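Local atomic coordinates of glycoside hydrolase family 16 protein (Bacteroides ovatus, PDB entry 7KR6), a protein that probably hydrolyses mixed-linkage beta-glucans as an endo-acting glucanase, and binds a fluorinated glucotriose ligand in its substrate cleft. Residues T60-D68 / N237-T248. The protein carries 1 engineered substitution. Residues are numbered along the deposited sequence; the frame is centred on the assembly and turned at random.
With BGC (beta-D-glucopyranose), chain C; G2F (2-deoxy-2-fluoro-alpha-D-glucopyranose), chain B; BGC (beta-D-glucopyranose), chain D.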
loop_
_atom_site.group_PDB
_atom_site.type_symbol
_atom_site.label_atom_id
_atom_site.label_comp_id
_atom_site.label_asym_id
_atom_site.label_seq_id
_atom_site.Cartn_x
_atom_site.Cartn_y
_atom_site.Cartn_z
ATOM N N THR A 60 5.591 -12.911 12.230
ATOM C CA THR A 60 5.569 -11.684 11.373
ATOM C C THR A 60 4.158 -11.211 11.078
ATOM O O THR A 60 3.245 -12.078 11.001
ATOM C CB THR A 60 6.305 -11.886 10.033
ATOM O OG1 THR A 60 5.796 -12.970 9.258
ATOM C CG2 THR A 60 7.786 -12.123 10.257
ATOM N N ASN A 61 4.014 -9.901 10.864
ATOM C CA ASN A 61 2.824 -9.265 10.242
ATOM C C ASN A 61 1.543 -9.573 11.016
ATOM O O ASN A 61 0.476 -9.527 10.402
ATOM C CB ASN A 61 2.682 -9.707 8.776
ATOM C CG ASN A 61 3.940 -9.363 7.992
ATOM O OD1 ASN A 61 4.440 -8.245 8.120
ATOM N ND2 ASN A 61 4.402 -10.282 7.162
ATOM N N GLN A 62 1.615 -9.914 12.300
ATOM C CA GLN A 62 0.400 -10.320 13.083
ATOM C C GLN A 62 -0.324 -11.524 12.444
ATOM O O GLN A 62 -1.542 -11.742 12.690
ATOM C CB GLN A 62 -0.576 -9.151 13.207
ATOM C CG GLN A 62 -0.029 -7.962 14.015
ATOM C CD GLN A 62 -0.998 -6.801 14.019
ATOM O OE1 GLN A 62 -1.921 -6.736 14.833
ATOM N NE2 GLN A 62 -0.861 -5.891 13.065
ATOM N N GLU A 63 0.401 -12.379 11.757
ATOM C CA GLU A 63 -0.172 -13.607 11.127
ATOM C C GLU A 63 -0.656 -14.587 12.210
ATOM O O GLU A 63 -0.080 -14.614 13.337
ATOM C CB GLU A 63 0.834 -14.294 10.213
ATOM C CG GLU A 63 1.238 -13.417 9.037
ATOM C CD GLU A 63 2.560 -13.727 8.380
ATOM O OE1 GLU A 63 3.083 -14.808 8.618
ATOM O OE2 GLU A 63 3.086 -12.814 7.681
ATOM N N LEU A 64 -1.692 -15.351 11.896
ATOM C CA LEU A 64 -2.322 -16.298 12.845
ATOM C C LEU A 64 -1.643 -17.668 12.800
ATOM O O LEU A 64 -1.761 -18.374 13.806
ATOM C CB LEU A 64 -3.816 -16.416 12.509
ATOM C CG LEU A 64 -4.596 -15.102 12.627
ATOM C CD1 LEU A 64 -6.022 -15.230 12.101
ATOM C CD2 LEU A 64 -4.593 -14.616 14.051
ATOM N N GLN A 65 -1.082 -18.108 11.673
ATOM C CA GLN A 65 -0.588 -19.501 11.546
ATOM C C GLN A 65 0.750 -19.648 12.260
ATOM O O GLN A 65 1.569 -18.714 12.254
ATOM C CB GLN A 65 -0.399 -19.938 10.098
ATOM C CG GLN A 65 0.891 -19.446 9.440
ATOM C CD GLN A 65 0.975 -17.951 9.265
ATOM O OE1 GLN A 65 -0.050 -17.271 9.130
ATOM N NE2 GLN A 65 2.203 -17.457 9.215
ATOM N N ALA A 66 0.967 -20.846 12.784
ATOM C CA ALA A 66 2.324 -21.364 13.035
ATOM C C ALA A 66 2.807 -21.993 11.735
ATOM O O ALA A 66 2.039 -22.653 11.031
ATOM C CB ALA A 66 2.260 -22.364 14.148
ATOM N N TYR A 67 4.078 -21.845 11.422
ATOM C CA TYR A 67 4.659 -22.623 10.316
ATOM C C TYR A 67 5.321 -23.883 10.889
ATOM O O TYR A 67 6.020 -23.752 11.947
ATOM C CB TYR A 67 5.670 -21.770 9.560
ATOM C CG TYR A 67 5.063 -20.690 8.674
ATOM C CD1 TYR A 67 4.181 -21.041 7.668
ATOM C CD2 TYR A 67 5.409 -19.358 8.810
ATOM C CE1 TYR A 67 3.656 -20.091 6.798
ATOM C CE2 TYR A 67 4.908 -18.404 7.939
ATOM C CZ TYR A 67 4.039 -18.776 6.928
ATOM O OH TYR A 67 3.529 -17.824 6.066
ATOM N N ASP A 68 5.183 -24.990 10.213
ATOM C CA ASP A 68 5.916 -26.217 10.623
ATOM C C ASP A 68 6.185 -27.120 9.442
ATOM O O ASP A 68 5.642 -26.936 8.338
ATOM C CB ASP A 68 5.282 -26.904 11.819
ATOM C CG ASP A 68 3.946 -27.543 11.552
ATOM O OD1 ASP A 68 3.711 -27.980 10.416
ATOM O OD2 ASP A 68 3.176 -27.641 12.518
ATOM N N ASN A 237 5.000 -19.287 0.553
ATOM C CA ASN A 237 4.318 -19.516 1.859
ATOM C C ASN A 237 2.827 -19.337 1.677
ATOM O O ASN A 237 2.398 -18.687 0.690
ATOM C CB ASN A 237 4.786 -18.563 2.954
ATOM C CG ASN A 237 4.349 -17.147 2.678
ATOM O OD1 ASN A 237 4.802 -16.521 1.695
ATOM N ND2 ASN A 237 3.282 -16.720 3.355
ATOM N N LEU A 238 2.088 -19.943 2.588
ATOM C CA LEU A 238 0.623 -19.722 2.698
ATOM C C LEU A 238 0.393 -19.217 4.117
ATOM O O LEU A 238 0.299 -20.016 5.078
ATOM C CB LEU A 238 -0.149 -20.993 2.333
ATOM C CG LEU A 238 -1.672 -20.920 2.500
ATOM C CD1 LEU A 238 -2.272 -19.846 1.609
ATOM C CD2 LEU A 238 -2.256 -22.244 2.090
ATOM N N ALA A 239 0.296 -17.893 4.264
ATOM C CA ALA A 239 -0.000 -17.279 5.568
ATOM C C ALA A 239 -1.518 -17.334 5.753
ATOM O O ALA A 239 -2.242 -17.469 4.741
ATOM C CB ALA A 239 0.537 -15.873 5.666
ATOM N N VAL A 240 -1.926 -17.323 7.020
ATOM C CA VAL A 240 -3.360 -17.220 7.412
ATOM C C VAL A 240 -3.528 -16.003 8.318
ATOM O O VAL A 240 -2.914 -15.925 9.438
ATOM C CB VAL A 240 -3.813 -18.516 8.101
ATOM C CG1 VAL A 240 -5.304 -18.485 8.369
ATOM C CG2 VAL A 240 -3.414 -19.746 7.307
ATOM N N GLY A 241 -4.371 -15.048 7.889
ATOM C CA GLY A 241 -4.450 -13.754 8.565
ATOM C C GLY A 241 -3.166 -12.952 8.451
ATOM O O GLY A 241 -2.265 -13.374 7.728
ATOM N N GLY A 242 -3.077 -11.897 9.225
ATOM C CA GLY A 242 -2.012 -10.900 9.115
ATOM C C GLY A 242 -2.575 -9.556 8.693
ATOM O O GLY A 242 -3.629 -9.485 8.029
ATOM N N ALA A 243 -1.819 -8.502 8.954
ATOM C CA ALA A 243 -2.256 -7.114 8.700
ATOM C C ALA A 243 -2.663 -6.921 7.237
ATOM O O ALA A 243 -3.641 -6.230 6.984
ATOM C CB ALA A 243 -1.197 -6.134 9.048
ATOM N N PHE A 244 -1.929 -7.527 6.302
ATOM C CA PHE A 244 -2.215 -7.435 4.859
ATOM C C PHE A 244 -3.656 -7.812 4.558
ATOM O O PHE A 244 -4.276 -7.186 3.670
ATOM C CB PHE A 244 -1.217 -8.332 4.149
ATOM C CG PHE A 244 -1.378 -8.421 2.665
ATOM C CD1 PHE A 244 -0.864 -7.428 1.844
ATOM C CD2 PHE A 244 -1.966 -9.531 2.118
ATOM C CE1 PHE A 244 -0.950 -7.552 0.460
ATOM C CE2 PHE A 244 -2.018 -9.669 0.742
ATOM C CZ PHE A 244 -1.522 -8.673 -0.080
ATOM N N THR A 245 -4.170 -8.812 5.261
ATOM C CA THR A 245 -5.519 -9.373 4.986
ATOM C C THR A 245 -6.585 -8.570 5.761
ATOM O O THR A 245 -7.776 -8.729 5.440
ATOM C CB THR A 245 -5.621 -10.826 5.417
ATOM O OG1 THR A 245 -5.654 -10.904 6.851
ATOM C CG2 THR A 245 -4.514 -11.718 4.893
ATOM N N GLY A 246 -6.146 -7.763 6.708
ATOM C CA GLY A 246 -6.989 -7.036 7.663
ATOM C C GLY A 246 -7.604 -7.925 8.724
ATOM O O GLY A 246 -8.372 -7.378 9.555
ATOM N N ILE A 247 -7.207 -9.188 8.814
ATOM C CA ILE A 247 -7.701 -10.133 9.836
ATOM C C ILE A 247 -6.550 -10.551 10.729
ATOM O O ILE A 247 -5.637 -11.284 10.222
ATOM C CB ILE A 247 -8.319 -11.339 9.139
ATOM C CG1 ILE A 247 -9.559 -10.923 8.355
ATOM C CG2 ILE A 247 -8.582 -12.445 10.141
ATOM C CD1 ILE A 247 -9.948 -11.927 7.295
ATOM N N THR A 248 -6.551 -10.110 11.997
ATOM C CA THR A 248 -5.465 -10.360 12.964
ATOM C C THR A 248 -6.041 -11.011 14.219
ATOM O O THR A 248 -5.311 -11.214 15.123
ATOM C CB THR A 248 -4.674 -9.078 13.253
ATOM O OG1 THR A 248 -5.549 -8.065 13.762
ATOM C CG2 THR A 248 -4.016 -8.543 11.995
HETATM C C2 BGC C . 7.584 -8.600 7.548
HETATM C C3 BGC C . 8.937 -8.523 8.303
HETATM C C4 BGC C . 9.752 -9.789 8.162
HETATM C C5 BGC C . 9.946 -10.189 6.686
HETATM C C6 BGC C . 10.663 -11.495 6.459
HETATM C C1 BGC C . 7.922 -9.053 6.153
HETATM O O2 BGC C . 6.866 -7.402 7.571
HETATM O O3 BGC C . 8.587 -8.213 9.656
HETATM O O4 BGC C . 11.041 -9.594 8.808
HETATM O O5 BGC C . 8.618 -10.287 6.080
HETATM O O6 BGC C . 9.948 -12.588 7.086
HETATM C C1 G2F B . 6.939 -8.955 1.714
HETATM C C2 G2F B . 6.778 -8.558 3.141
HETATM C C3 G2F B . 6.879 -9.750 4.068
HETATM C C4 G2F B . 5.804 -10.733 3.676
HETATM C C5 G2F B . 6.092 -11.143 2.198
HETATM C C6 G2F B . 5.197 -12.201 1.595
HETATM O O3 G2F B . 6.758 -9.332 5.424
HETATM O O4 G2F B . 5.861 -11.865 4.614
HETATM O O5 G2F B . 6.057 -10.011 1.305
HETATM O O6 G2F B . 3.781 -11.838 1.808
HETATM F F2 G2F B . 7.705 -7.510 3.429
HETATM C C2 BGC D . 12.901 -10.414 9.955
HETATM C C3 BGC D . 13.318 -11.227 11.179
HETATM C C4 BGC D . 12.506 -10.788 12.358
HETATM C C5 BGC D . 11.010 -10.881 12.028
HETATM C C6 BGC D . 10.168 -10.449 13.199
HETATM C C1 BGC D . 11.387 -10.563 9.704
HETATM O O2 BGC D . 13.601 -10.899 8.827
HETATM O O3 BGC D . 14.675 -10.869 11.423
HETATM O O4 BGC D . 12.755 -11.701 13.441
HETATM O O5 BGC D . 10.735 -10.086 10.861
HETATM O O6 BGC D . 10.309 -9.080 13.543
HETATM O O HOH W 1 -2.537 -11.677 15.108
#
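Glu63 and Gly242 bring their CA atoms within 3.8 Å where the type I' turn of Thr60 to Glu63 meets the chain leaving strand 232-240. Two backbone bonds join the segments there: Leu64 N donates a hydrogen bond to Val240 O (2.8 Å), and Ala243 N to Asn61 O (2.9 Å). A water donates to both Gln62 O and Thr248 O.

Beyond the turn, Gln65 stands in for a backbone partner. Bent at chi2 (-65°), its chain brings OE1 to Val240 N at 2.8 Å, a nearly straight bond whose donor sits above the carbonyl plane. Its NE2 reaches Glu63 OE1, while Asn61 ND2 bonds to Glu63 OE2 at 2.9 Å; the carboxylate thus braces both amides. Asn61, so positioned, accepts from O2 of the chain C glucose through OD1 (2.6 Å) and donates through ND2 to O3 of the fluorinated sugar.

Asn237 ND2 donates to Tyr67 OH (2.9 Å), its amide plane nearly perpendicular to the phenol ring, and Asn237 OD1 takes a bond from Trp130. On the outer flank Leu64 lays CD2 against Thr248 O and CD1 near Gly241 CA, while Gln62 CB rests on Thr248 CG2 (3.7 Å).

In this GH16 beta-sandwich, the contact ties a cleft-lining loop to the end of strand 232-240, which lies between strands 93-107 and 125-133; strand 66-67 runs parallel to strand 93-107, and Trp126 of strand 125-133 touches Asn61 and Glu63.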